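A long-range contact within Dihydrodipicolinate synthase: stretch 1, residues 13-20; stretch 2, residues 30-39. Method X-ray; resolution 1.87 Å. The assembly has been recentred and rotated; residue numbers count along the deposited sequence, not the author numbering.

Stretch 1 13-20: FAIAPTPF
Stretch 2, residues 30-39: SIDRLTDFYA

The chain arrives at Phe 13 already in a β-strand, with Phe 13, Ala 14 and Ile 15 at phi/psi near -95/125, and continues through Pro 17 (-80/166) and Pro 19 (-67/127) as an extended loop. It packs alongside a helix (phi/psi near -62/-43) that runs through residues 30-39 and extends beyond both ends. The two run in opposite directions: CA-CA separations are 6.9 Å for Ala 14-Tyr 38, 7.8 Å for Ala 16-Leu 34 and 6.1 Å for Pro 19-Ser 30. The helix is regular, with i to i+4 bonds such as Leu 34 N to Ser 30 O (2.8 Å) and Tyr 38 N to Leu 34 O (2.9 Å). Thr 35, chi1 m, folds its hydroxyl back on the helix, OG1 donating to Ile 31 O at 2.8 Å.

No direct hydrogen bond crosses the interface, which buries 341 Å² and is largely apolar. Ser 30, Leu 34 and Tyr 38, spaced four residues apart, direct their CA-CB bonds toward the loop. Tyr 38 (chi1 -60°, chi2 -43°) thereby presents one ring face to Ala 14, whose CA-CB bond points toward the helix and places CB 3.6 Å from the ring centroid, 19° off the normal, a CH-pi contact. The same rotamer brings Tyr 38 CE2 3.9 Å from Ala 16 CB, an oblique approach, and Tyr 38 OH 3.6 Å from Pro 17 CD. One water joins the backbone to this hydroxyl, donating to Ile 15 O at 3.0 Å and lying 2.5 Å from Tyr 38 OH.

Leu 34 (chi1 -86°, chi2 t) brings CD1 against both prolines, 4.0 Å from Pro 17 CG and 3.7 Å from Pro 19 CG. Pro 19, C-gamma exo where Pro 17 is endo, also sets CD 3.5 Å from Ile 31 CG1 (Ile 31 m, t) and CB 3.6 Å from Ser 30 CB. Ser 30 is m; its OG bonds elsewhere in the structure. The CA-CB bonds of Ile 15 (m, t) and Phe 20 (m) point away from the helix.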

ATOM      1  N   PHE A  13      26.676  14.364   9.013  1.00 10.19           N
ATOM      2  CA  PHE A  13      25.653  14.876   9.917  1.00 10.44           C
ATOM      3  C   PHE A  13      25.111  13.675  10.679  1.00 11.20           C
ATOM      4  O   PHE A  13      24.616  12.726  10.076  1.00 12.75           O
ATOM      5  CB  PHE A  13      24.505  15.540   9.148  1.00 12.75           C
ATOM      6  CG  PHE A  13      24.749  16.985   8.817  1.00 14.54           C
ATOM      7  CD1 PHE A  13      25.805  17.357   7.990  1.00 14.85           C
ATOM      8  CD2 PHE A  13      23.916  17.976   9.329  1.00 15.88           C
ATOM      9  CE1 PHE A  13      26.032  18.697   7.676  1.00 16.46           C
ATOM     10  CE2 PHE A  13      24.131  19.325   9.022  1.00 16.63           C
ATOM     11  CZ  PHE A  13      25.191  19.684   8.194  1.00 15.54           C
ATOM     12  N   ALA A  14      25.197  13.705  12.001  1.00 10.00           N
ATOM     13  CA  ALA A  14      24.707  12.586  12.793  1.00  8.82           C
ATOM     14  C   ALA A  14      23.211  12.710  13.083  1.00 10.63           C
ATOM     15  O   ALA A  14      22.733  13.775  13.448  1.00 11.30           O
ATOM     16  CB  ALA A  14      25.489  12.500  14.101  1.00  7.63           C
ATOM     17  N   ILE A  15      22.468  11.623  12.900  1.00  8.88           N
ATOM     18  CA  ILE A  15      21.040  11.636  13.201  1.00  9.07           C
ATOM     19  C   ILE A  15      20.951  11.177  14.649  1.00  9.50           C
ATOM     20  O   ILE A  15      21.233  10.022  14.969  1.00  8.74           O
ATOM     21  CB  ILE A  15      20.246  10.667  12.313  1.00  8.73           C
ATOM     22  CG1 ILE A  15      20.467  11.016  10.836  1.00  9.52           C
ATOM     23  CG2 ILE A  15      18.756  10.763  12.659  1.00  9.43           C
ATOM     24  CD1 ILE A  15      19.789  10.068   9.865  1.00  9.69           C
ATOM     25  N   ALA A  16      20.562  12.096  15.523  1.00  8.75           N
ATOM     26  CA  ALA A  16      20.482  11.814  16.946  1.00  8.81           C
ATOM     27  C   ALA A  16      19.210  11.171  17.464  1.00  8.91           C
ATOM     28  O   ALA A  16      18.101  11.608  17.160  1.00  9.28           O
ATOM     29  CB  ALA A  16      20.740  13.101  17.731  1.00 10.12           C
ATOM     30  N   PRO A  17      19.357  10.101  18.252  1.00 10.62           N
ATOM     31  CA  PRO A  17      18.170   9.453  18.802  1.00 10.19           C
ATOM     32  C   PRO A  17      17.789  10.341  19.989  1.00 10.13           C
ATOM     33  O   PRO A  17      18.582  11.189  20.397  1.00  9.68           O
ATOM     34  CB  PRO A  17      18.703   8.100  19.257  1.00 10.40           C
ATOM     35  CG  PRO A  17      20.093   8.435  19.701  1.00 12.17           C
ATOM     36  CD  PRO A  17      20.575   9.341  18.585  1.00  8.76           C
ATOM     37  N   THR A  18      16.585  10.182  20.521  1.00  8.54           N
ATOM     38  CA  THR A  18      16.192  10.965  21.684  1.00 10.52           C
ATOM     39  C   THR A  18      16.465  10.059  22.878  1.00 10.85           C
ATOM     40  O   THR A  18      15.843   9.007  23.016  1.00 12.00           O
ATOM     41  CB  THR A  18      14.697  11.348  21.633  1.00  9.39           C
ATOM     42  OG1 THR A  18      14.480  12.251  20.544  1.00  8.35           O
ATOM     43  CG2 THR A  18      14.264  12.021  22.932  1.00  8.65           C
ATOM     44  N   PRO A  19      17.423  10.439  23.740  1.00 12.24           N
ATOM     45  CA  PRO A  19      17.784   9.651  24.925  1.00 13.60           C
ATOM     46  C   PRO A  19      16.678   9.595  25.973  1.00 14.21           C
ATOM     47  O   PRO A  19      16.173  10.630  26.397  1.00 13.21           O
ATOM     48  CB  PRO A  19      19.025  10.373  25.463  1.00 13.77           C
ATOM     49  CG  PRO A  19      19.575  11.081  24.269  1.00 14.31           C
ATOM     50  CD  PRO A  19      18.330  11.590  23.597  1.00 12.76           C
ATOM     51  N   PHE A  20      16.314   8.383  26.385  1.00 15.20           N
ATOM     52  CA  PHE A  20      15.284   8.183  27.403  1.00 17.69           C
ATOM     53  C   PHE A  20      15.819   7.312  28.534  1.00 18.47           C
ATOM     54  O   PHE A  20      16.745   6.520  28.345  1.00 16.04           O
ATOM     55  CB  PHE A  20      14.065   7.439  26.842  1.00 21.04           C
ATOM     56  CG  PHE A  20      13.316   8.179  25.779  1.00 23.81           C
ATOM     57  CD1 PHE A  20      12.717   9.404  26.049  1.00 25.54           C
ATOM     58  CD2 PHE A  20      13.165   7.621  24.513  1.00 24.18           C
ATOM     59  CE1 PHE A  20      11.974  10.061  25.072  1.00 25.84           C
ATOM     60  CE2 PHE A  20      12.425   8.270  23.533  1.00 24.79           C
ATOM     61  CZ  PHE A  20      11.827   9.491  23.814  1.00 25.36           C
ATOM     62  N   SER A  30      22.334  12.854  28.694  1.00 14.62           N
ATOM     63  CA  SER A  30      22.779  12.091  27.531  1.00 13.21           C
ATOM     64  C   SER A  30      22.680  12.904  26.245  1.00 12.56           C
ATOM     65  O   SER A  30      23.474  12.711  25.323  1.00 12.85           O
ATOM     66  CB  SER A  30      21.969  10.800  27.403  1.00 13.01           C
ATOM     67  OG  SER A  30      22.387   9.857  28.377  1.00 15.14           O
ATOM     68  N   ILE A  31      21.706  13.806  26.171  1.00 11.98           N
ATOM     69  CA  ILE A  31      21.583  14.645  24.986  1.00 13.59           C
ATOM     70  C   ILE A  31      22.859  15.477  24.864  1.00 13.61           C
ATOM     71  O   ILE A  31      23.425  15.601  23.780  1.00 12.82           O
ATOM     72  CB  ILE A  31      20.354  15.581  25.072  1.00 13.63           C
ATOM     73  CG1 ILE A  31      19.073  14.759  24.902  1.00 13.49           C
ATOM     74  CG2 ILE A  31      20.437  16.664  23.999  1.00 13.32           C
ATOM     75  CD1 ILE A  31      17.796  15.556  25.051  1.00 16.90           C
ATOM     76  N   ASP A  32      23.332  16.021  25.983  1.00 14.85           N
ATOM     77  CA  ASP A  32      24.549  16.829  25.966  1.00 15.77           C
ATOM     78  C   ASP A  32      25.764  15.959  25.650  1.00 14.88           C
ATOM     79  O   ASP A  32      26.647  16.357  24.893  1.00 14.14           O
ATOM     80  CB  ASP A  32      24.772  17.526  27.316  1.00 19.00           C
ATOM     81  CG  ASP A  32      23.608  18.411  27.726  1.00 20.57           C
ATOM     82  OD1 ASP A  32      22.993  19.055  26.850  1.00 21.54           O
ATOM     83  OD2 ASP A  32      23.321  18.476  28.941  1.00 24.62           O
ATOM     84  N   ARG A  33      25.805  14.773  26.244  1.00 13.81           N
ATOM     85  CA  ARG A  33      26.905  13.843  26.038  1.00 13.61           C
ATOM     86  C   ARG A  33      26.993  13.426  24.567  1.00 13.23           C
ATOM     87  O   ARG A  33      28.084  13.361  23.990  1.00 12.78           O
ATOM     88  CB  ARG A  33      26.701  12.620  26.929  1.00 15.93           C
ATOM     89  CG  ARG A  33      27.855  11.644  26.960  1.00 20.07           C
ATOM     90  CD  ARG A  33      27.492  10.481  27.862  1.00 24.85           C
ATOM     91  NE  ARG A  33      27.185  10.931  29.213  1.00 27.43           N
ATOM     92  CZ  ARG A  33      26.171  10.477  29.944  1.00 30.41           C
ATOM     93  NH1 ARG A  33      25.347   9.557  29.458  1.00 30.73           N
ATOM     94  NH2 ARG A  33      25.986  10.940  31.172  1.00 31.70           N
ATOM     95  N   LEU A  34      25.843  13.132  23.967  1.00 12.03           N
ATOM     96  CA  LEU A  34      25.798  12.749  22.557  1.00 12.66           C
ATOM     97  C   LEU A  34      26.284  13.903  21.693  1.00 10.77           C
ATOM     98  O   LEU A  34      27.092  13.715  20.787  1.00 12.48           O
ATOM     99  CB  LEU A  34      24.367  12.389  22.139  1.00 13.78           C
ATOM    100  CG  LEU A  34      23.893  10.955  22.362  1.00 15.39           C
ATOM    101  CD1 LEU A  34      22.424  10.833  21.977  1.00 17.29           C
ATOM    102  CD2 LEU A  34      24.748  10.009  21.526  1.00 15.07           C
ATOM    103  N   THR A  35      25.782  15.099  21.982  1.00 10.64           N
ATOM    104  CA  THR A  35      26.155  16.283  21.224  1.00 11.43           C
ATOM    105  C   THR A  35      27.654  16.551  21.279  1.00 12.30           C
ATOM    106  O   THR A  35      28.275  16.836  20.252  1.00 10.87           O
ATOM    107  CB  THR A  35      25.412  17.534  21.734  1.00 11.69           C
ATOM    108  OG1 THR A  35      23.998  17.318  21.650  1.00 13.36           O
ATOM    109  CG2 THR A  35      25.782  18.749  20.891  1.00 11.79           C
ATOM    110  N   ASP A  36      28.232  16.472  22.476  1.00 11.73           N
ATOM    111  CA  ASP A  36      29.668  16.708  22.642  1.00 12.24           C
ATOM    112  C   ASP A  36      30.454  15.683  21.844  1.00 11.91           C
ATOM    113  O   ASP A  36      31.494  15.992  21.252  1.00 12.81           O
ATOM    114  CB  ASP A  36      30.069  16.609  24.117  1.00 12.60           C
ATOM    115  CG  ASP A  36      29.457  17.704  24.963  1.00 16.48           C
ATOM    116  OD1 ASP A  36      29.106  18.765  24.402  1.00 15.94           O
ATOM    117  OD2 ASP A  36      29.340  17.509  26.191  1.00 15.43           O
ATOM    118  N   PHE A  37      29.950  14.454  21.851  1.00 11.85           N
ATOM    119  CA  PHE A  37      30.566  13.352  21.129  1.00 12.15           C
ATOM    120  C   PHE A  37      30.618  13.652  19.631  1.00 10.40           C
ATOM    121  O   PHE A  37      31.684  13.594  19.009  1.00 10.96           O
ATOM    122  CB  PHE A  37      29.772  12.064  21.365  1.00 13.26           C
ATOM    123  CG  PHE A  37      30.240  10.908  20.529  1.00 16.79           C
ATOM    124  CD1 PHE A  37      31.478  10.318  20.765  1.00 17.59           C
ATOM    125  CD2 PHE A  37      29.461  10.437  19.480  1.00 18.07           C
ATOM    126  CE1 PHE A  37      31.935   9.276  19.963  1.00 18.75           C
ATOM    127  CE2 PHE A  37      29.909   9.394  18.673  1.00 18.87           C
ATOM    128  CZ  PHE A  37      31.149   8.814  18.915  1.00 18.55           C
ATOM    129  N   TYR A  38      29.463  13.965  19.050  1.00 11.11           N
ATOM    130  CA  TYR A  38      29.398  14.268  17.622  1.00 10.48           C
ATOM    131  C   TYR A  38      30.386  15.362  17.215  1.00 10.00           C
ATOM    132  O   TYR A  38      31.034  15.268  16.171  1.00  8.30           O
ATOM    133  CB  TYR A  38      27.988  14.709  17.222  1.00 12.32           C
ATOM    134  CG  TYR A  38      26.897  13.691  17.478  1.00 13.58           C
ATOM    135  CD1 TYR A  38      27.082  12.341  17.174  1.00 13.24           C
ATOM    136  CD2 TYR A  38      25.655  14.090  17.972  1.00 15.62           C
ATOM    137  CE1 TYR A  38      26.051  11.413  17.353  1.00 15.78           C
ATOM    138  CE2 TYR A  38      24.622  13.175  18.155  1.00 15.65           C
ATOM    139  CZ  TYR A  38      24.824  11.841  17.843  1.00 15.81           C
ATOM    140  OH  TYR A  38      23.794  10.944  18.010  1.00 16.15           O
ATOM    141  N   ALA A  39      30.481  16.411  18.027  1.00 10.79           N
ATOM    142  CA  ALA A  39      31.391  17.509  17.728  1.00 11.02           C
ATOM    143  C   ALA A  39      32.832  17.027  17.829  1.00 12.42           C
ATOM    144  O   ALA A  39      33.658  17.309  16.959  1.00 10.45           O
ATOM    145  CB  ALA A  39      31.164  18.659  18.696  1.00 11.67           C
TER
HETATM  146  O   HOH W   1      23.723   9.011  16.354  1.00 13.38           O